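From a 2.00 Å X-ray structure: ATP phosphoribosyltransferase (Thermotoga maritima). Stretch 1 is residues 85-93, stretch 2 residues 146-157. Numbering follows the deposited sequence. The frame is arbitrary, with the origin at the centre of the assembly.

Stretch 1, residues 85-93: NISRMVLAG
Stretch 2, residues 146-157: IVDITETGRTLK

Strands 85-93 and 146-150 run antiparallel, their axes 4.6 Å apart at closest approach and 151° between their N-to-C directions. The strand of stretch 2 ends at T150; a turn follows, and G153 caps the N-terminus of a helix from R154, with phi/psi of 90/3. R88 pairs with T150, V90 with D148 and A92 with I146, each through two backbone hydrogen bonds. The distances are R88 N to T150 O 3.0 Å, T150 N to R88 O 3.1 Å, V90 N to D148 O 2.9 Å, D148 N to V90 O 3.0 Å, A92 N to I146 O 2.9 Å and I146 N to A92 O 2.8 Å. Between them, M89 faces I149 and L91 faces V147 as non-hydrogen-bonded pairs, CA to CA 4.5 Å in both.

M89, L91, V147 and I149 share one face. Selenomethionine M89 (t, p, p) places SE 3.9 Å from V147 CG1 and CE 4.0 Å from I149 CG1. L91 (t, p) brings CD1 to 3.8 Å from V147 CG2.

R88, V90, A92, I146, D148 and T150 occupy the other face. There L156 (m, t) returns from the helix, its CD1 4.1 Å from V90 CG2. R88 (m, t, m) reaches the turn: NH2 donates a weak hydrogen bond to E151 O at 3.4 Å, while T150 CG2 covers one guanidinium face.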

ATOM      1  N   ASN A  85      -7.835 -17.032 -14.717  1.00 38.07           N
ATOM      2  CA  ASN A  85      -7.783 -16.990 -13.253  1.00 37.75           C
ATOM      3  C   ASN A  85      -6.351 -16.640 -12.853  1.00 37.79           C
ATOM      4  O   ASN A  85      -5.418 -17.378 -13.215  1.00 38.69           O
ATOM      5  CB  ASN A  85      -8.145 -18.355 -12.661  1.00 43.02           C
ATOM      6  CG  ASN A  85      -9.576 -18.761 -12.900  1.00 45.18           C
ATOM      7  OD1 ASN A  85     -10.472 -17.931 -13.046  1.00 47.80           O
ATOM      8  ND2 ASN A  85      -9.817 -20.072 -12.937  1.00 50.08           N
ATOM      9  N   ILE A  86      -6.144 -15.526 -12.155  1.00 34.64           N
ATOM     10  CA  ILE A  86      -4.786 -15.173 -11.748  1.00 35.20           C
ATOM     11  C   ILE A  86      -4.429 -15.773 -10.380  1.00 32.95           C
ATOM     12  O   ILE A  86      -3.312 -16.197 -10.128  1.00 32.27           O
ATOM     13  CB  ILE A  86      -4.658 -13.636 -11.555  1.00 37.47           C
ATOM     14  CG1 ILE A  86      -5.280 -12.880 -12.693  1.00 39.30           C
ATOM     15  CG2 ILE A  86      -3.202 -13.263 -11.298  1.00 36.32           C
ATOM     16  CD1 ILE A  86      -4.718 -13.140 -14.071  1.00 41.92           C
ATOM     17  N   SER A  87      -5.344 -15.528  -9.432  1.00 33.66           N
ATOM     18  CA  SER A  87      -5.095 -15.970  -8.045  1.00 30.74           C
ATOM     19  C   SER A  87      -6.407 -16.164  -7.311  1.00 30.35           C
ATOM     20  O   SER A  87      -7.473 -16.175  -7.936  1.00 30.30           O
ATOM     21  CB  SER A  87      -4.238 -14.896  -7.362  1.00 32.84           C
ATOM     22  OG  SER A  87      -4.809 -13.617  -7.562  1.00 32.48           O
ATOM     23  N   ARG A  88      -6.331 -16.398  -6.004  1.00 29.65           N
ATOM     24  CA  ARG A  88      -7.522 -16.635  -5.188  1.00 27.11           C
ATOM     25  C   ARG A  88      -7.443 -15.799  -3.889  1.00 24.25           C
ATOM     26  O   ARG A  88      -6.408 -15.773  -3.255  1.00 23.61           O
ATOM     27  CB  ARG A  88      -7.630 -18.095  -4.765  1.00 31.40           C
ATOM     28  CG  ARG A  88      -7.876 -19.133  -5.846  1.00 33.95           C
ATOM     29  CD  ARG A  88      -7.632 -20.543  -5.277  1.00 36.33           C
ATOM     30  NE  ARG A  88      -6.222 -20.861  -5.215  1.00 42.72           N
ATOM     31  CZ  ARG A  88      -5.626 -21.794  -4.492  1.00 43.30           C
ATOM     32  NH1 ARG A  88      -6.308 -22.578  -3.672  1.00 40.98           N
ATOM     33  NH2 ARG A  88      -4.301 -21.950  -4.577  1.00 44.99           N
HETATM   34  N   MSE A  89      -8.591 -15.346  -3.446  1.00 23.82           N
HETATM   35  CA  MSE A  89      -8.701 -14.680  -2.125  1.00 22.86           C
HETATM   36  C   MSE A  89      -9.155 -15.787  -1.165  1.00 23.13           C
HETATM   37  O   MSE A  89     -10.149 -16.478  -1.450  1.00 22.55           O
HETATM   38  CB  MSE A  89      -9.663 -13.533  -2.187  1.00 22.39           C
HETATM   39  CG  MSE A  89      -9.867 -12.739  -0.896  1.00 24.15           C
HETATM   40 SE   MSE A  89      -8.342 -11.635  -0.501  1.00 33.33          SE
HETATM   41  CE  MSE A  89      -8.642 -10.202  -1.758  1.00 25.09           C
ATOM     42  N   VAL A  90      -8.379 -16.042  -0.112  1.00 21.48           N
ATOM     43  CA  VAL A  90      -8.731 -17.132   0.798  1.00 23.02           C
ATOM     44  C   VAL A  90      -8.742 -16.695   2.253  1.00 24.15           C
ATOM     45  O   VAL A  90      -8.178 -15.670   2.602  1.00 23.23           O
ATOM     46  CB  VAL A  90      -7.742 -18.319   0.670  1.00 20.68           C
ATOM     47  CG1 VAL A  90      -7.790 -18.884  -0.742  1.00 22.81           C
ATOM     48  CG2 VAL A  90      -6.304 -17.916   1.027  1.00 20.33           C
ATOM     49  N   LEU A  91      -9.403 -17.494   3.071  1.00 22.96           N
ATOM     50  CA  LEU A  91      -9.336 -17.404   4.516  1.00 23.42           C
ATOM     51  C   LEU A  91      -8.291 -18.472   4.916  1.00 22.85           C
ATOM     52  O   LEU A  91      -8.350 -19.566   4.325  1.00 23.78           O
ATOM     53  CB  LEU A  91     -10.675 -17.765   5.182  1.00 23.94           C
ATOM     54  CG  LEU A  91     -10.612 -17.792   6.731  1.00 24.73           C
ATOM     55  CD1 LEU A  91     -10.485 -16.371   7.239  1.00 22.00           C
ATOM     56  CD2 LEU A  91     -11.876 -18.452   7.289  1.00 25.12           C
ATOM     57  N   ALA A  92      -7.296 -18.108   5.671  1.00 24.10           N
ATOM     58  CA  ALA A  92      -6.268 -19.075   6.107  1.00 24.20           C
ATOM     59  C   ALA A  92      -5.939 -18.898   7.587  1.00 24.52           C
ATOM     60  O   ALA A  92      -6.134 -17.853   8.199  1.00 22.92           O
ATOM     61  CB  ALA A  92      -5.006 -18.932   5.279  1.00 21.29           C
ATOM     62  N   GLY A  93      -5.358 -19.972   8.161  1.00 25.80           N
ATOM     63  CA  GLY A  93      -4.984 -19.934   9.589  1.00 24.86           C
ATOM     64  C   GLY A  93      -3.997 -21.073   9.895  1.00 25.94           C
ATOM     65  O   GLY A  93      -3.741 -21.919   9.055  1.00 25.17           O
ATOM     66  N   ILE A 146      -6.146 -15.071   8.714  1.00 20.64           N
ATOM     67  CA  ILE A 146      -5.911 -14.007   7.736  1.00 21.81           C
ATOM     68  C   ILE A 146      -6.864 -14.177   6.553  1.00 19.35           C
ATOM     69  O   ILE A 146      -7.407 -15.269   6.378  1.00 21.85           O
ATOM     70  CB  ILE A 146      -4.483 -13.970   7.180  1.00 21.15           C
ATOM     71  CG1 ILE A 146      -4.212 -15.248   6.397  1.00 22.67           C
ATOM     72  CG2 ILE A 146      -3.468 -13.710   8.314  1.00 19.02           C
ATOM     73  CD1 ILE A 146      -2.865 -15.348   5.725  1.00 26.74           C
ATOM     74  N   VAL A 147      -7.085 -13.078   5.845  1.00 18.51           N
ATOM     75  CA  VAL A 147      -7.807 -13.148   4.556  1.00 19.58           C
ATOM     76  C   VAL A 147      -6.812 -12.548   3.556  1.00 20.42           C
ATOM     77  O   VAL A 147      -6.415 -11.399   3.743  1.00 20.72           O
ATOM     78  CB  VAL A 147      -9.132 -12.402   4.544  1.00 20.00           C
ATOM     79  CG1 VAL A 147      -9.614 -12.170   3.120  1.00 19.82           C
ATOM     80  CG2 VAL A 147     -10.196 -13.112   5.361  1.00 18.20           C
ATOM     81  N   ASP A 148      -6.307 -13.360   2.641  1.00 20.25           N
ATOM     82  CA  ASP A 148      -5.247 -12.852   1.746  1.00 22.52           C
ATOM     83  C   ASP A 148      -5.253 -13.585   0.418  1.00 21.87           C
ATOM     84  O   ASP A 148      -5.931 -14.606   0.246  1.00 21.72           O
ATOM     85  CB  ASP A 148      -3.874 -12.998   2.411  1.00 22.29           C
ATOM     86  CG  ASP A 148      -2.811 -12.085   1.852  1.00 27.60           C
ATOM     87  OD1 ASP A 148      -3.132 -11.194   1.030  1.00 29.98           O
ATOM     88  OD2 ASP A 148      -1.629 -12.243   2.221  1.00 28.60           O
ATOM     89  N   ILE A 149      -4.458 -13.088  -0.510  1.00 23.15           N
ATOM     90  CA  ILE A 149      -4.349 -13.683  -1.839  1.00 22.80           C
ATOM     91  C   ILE A 149      -3.206 -14.725  -1.823  1.00 25.71           C
ATOM     92  O   ILE A 149      -2.179 -14.502  -1.199  1.00 24.51           O
ATOM     93  CB  ILE A 149      -3.966 -12.624  -2.888  1.00 24.68           C
ATOM     94  CG1 ILE A 149      -5.033 -11.525  -3.012  1.00 22.40           C
ATOM     95  CG2 ILE A 149      -3.682 -13.244  -4.255  1.00 24.22           C
ATOM     96  CD1 ILE A 149      -4.506 -10.422  -3.981  1.00 23.63           C
ATOM     97  N   THR A 150      -3.428 -15.788  -2.555  1.00 27.11           N
ATOM     98  CA  THR A 150      -2.503 -16.862  -2.807  1.00 29.13           C
ATOM     99  C   THR A 150      -2.657 -17.304  -4.268  1.00 28.42           C
ATOM    100  O   THR A 150      -3.731 -17.171  -4.844  1.00 27.46           O
ATOM    101  CB  THR A 150      -2.789 -18.086  -1.894  1.00 30.25           C
ATOM    102  OG1 THR A 150      -1.790 -19.086  -2.114  1.00 31.96           O
ATOM    103  CG2 THR A 150      -4.143 -18.705  -2.216  1.00 31.41           C
ATOM    104  N   GLU A 151      -1.589 -17.785  -4.888  1.00 30.05           N
ATOM    105  CA  GLU A 151      -1.667 -18.266  -6.266  1.00 29.19           C
ATOM    106  C   GLU A 151      -1.502 -19.793  -6.274  1.00 30.84           C
ATOM    107  O   GLU A 151      -2.274 -20.493  -6.920  1.00 30.83           O
ATOM    108  CB  GLU A 151      -0.589 -17.615  -7.130  1.00 28.76           C
ATOM    109  CG  GLU A 151      -0.810 -16.089  -7.261  1.00 27.74           C
ATOM    110  CD  GLU A 151      -0.069 -15.537  -8.466  1.00 28.58           C
ATOM    111  OE1 GLU A 151       0.199 -14.314  -8.504  1.00 28.09           O
ATOM    112  OE2 GLU A 151       0.225 -16.312  -9.403  1.00 26.81           O
ATOM    113  N   THR A 152      -0.482 -20.278  -5.568  1.00 29.40           N
ATOM    114  CA  THR A 152      -0.265 -21.722  -5.529  1.00 31.09           C
ATOM    115  C   THR A 152      -0.361 -22.273  -4.103  1.00 32.82           C
ATOM    116  O   THR A 152      -0.187 -23.477  -3.923  1.00 31.32           O
ATOM    117  CB  THR A 152       1.118 -22.130  -6.080  1.00 25.67           C
ATOM    118  OG1 THR A 152       2.143 -21.586  -5.243  1.00 27.92           O
ATOM    119  CG2 THR A 152       1.319 -21.720  -7.505  1.00 25.09           C
ATOM    120  N   GLY A 153      -0.408 -21.386  -3.110  1.00 33.08           N
ATOM    121  CA  GLY A 153      -0.445 -21.793  -1.712  1.00 34.93           C
ATOM    122  C   GLY A 153       0.923 -21.940  -1.093  1.00 36.28           C
ATOM    123  O   GLY A 153       1.062 -22.305   0.082  1.00 36.68           O
ATOM    124  N   ARG A 154       1.984 -21.634  -1.844  1.00 36.62           N
ATOM    125  CA  ARG A 154       3.350 -21.754  -1.396  1.00 36.97           C
ATOM    126  C   ARG A 154       3.678 -20.940  -0.158  1.00 36.68           C
ATOM    127  O   ARG A 154       4.143 -21.507   0.847  1.00 34.59           O
ATOM    128  CB  ARG A 154       4.343 -21.375  -2.511  1.00 41.67           C
ATOM    129  CG  ARG A 154       5.780 -21.221  -2.033  1.00 45.56           C
ATOM    130  CD  ARG A 154       6.588 -20.372  -3.019  1.00 46.64           C
ATOM    131  NE  ARG A 154       7.963 -20.792  -3.109  1.00 51.39           N
ATOM    132  CZ  ARG A 154       9.023 -20.305  -2.500  1.00 54.43           C
ATOM    133  NH1 ARG A 154      10.230 -20.844  -2.698  1.00 53.90           N
ATOM    134  NH2 ARG A 154       8.901 -19.259  -1.688  1.00 55.57           N
ATOM    135  N   THR A 155       3.508 -19.618  -0.212  1.00 33.84           N
ATOM    136  CA  THR A 155       3.798 -18.783   0.960  1.00 32.66           C
ATOM    137  C   THR A 155       2.996 -19.256   2.159  1.00 32.62           C
ATOM    138  O   THR A 155       3.534 -19.384   3.257  1.00 31.63           O
ATOM    139  CB  THR A 155       3.503 -17.309   0.661  1.00 35.24           C
ATOM    140  OG1 THR A 155       4.042 -17.004  -0.637  1.00 38.92           O
ATOM    141  CG2 THR A 155       4.110 -16.358   1.671  1.00 37.35           C
ATOM    142  N   LEU A 156       1.719 -19.601   1.974  1.00 31.94           N
ATOM    143  CA  LEU A 156       0.943 -20.131   3.109  1.00 33.30           C
ATOM    144  C   LEU A 156       1.559 -21.423   3.662  1.00 35.33           C
ATOM    145  O   LEU A 156       1.806 -21.545   4.878  1.00 34.23           O
ATOM    146  CB  LEU A 156      -0.494 -20.382   2.673  1.00 27.69           C
ATOM    147  CG  LEU A 156      -1.266 -19.107   2.228  1.00 26.66           C
ATOM    148  CD1 LEU A 156      -2.640 -19.478   1.762  1.00 26.90           C
ATOM    149  CD2 LEU A 156      -1.300 -18.070   3.332  1.00 27.82           C
ATOM    150  N   LYS A 157       1.748 -22.394   2.798  1.00 35.96           N
ATOM    151  CA  LYS A 157       2.319 -23.692   3.111  1.00 39.88           C
ATOM    152  C   LYS A 157       3.622 -23.601   3.868  1.00 40.43           C
ATOM    153  O   LYS A 157       3.827 -24.238   4.912  1.00 40.57           O
ATOM    154  CB  LYS A 157       2.559 -24.459   1.789  1.00 43.55           C
ATOM    155  CG  LYS A 157       2.160 -25.910   1.813  1.00 47.72           C
ATOM    156  CD  LYS A 157       2.989 -26.738   2.763  1.00 51.11           C
ATOM    157  CE  LYS A 157       4.368 -27.061   2.235  1.00 53.77           C
ATOM    158  NZ  LYS A 157       5.307 -27.408   3.357  1.00 55.17           N
TER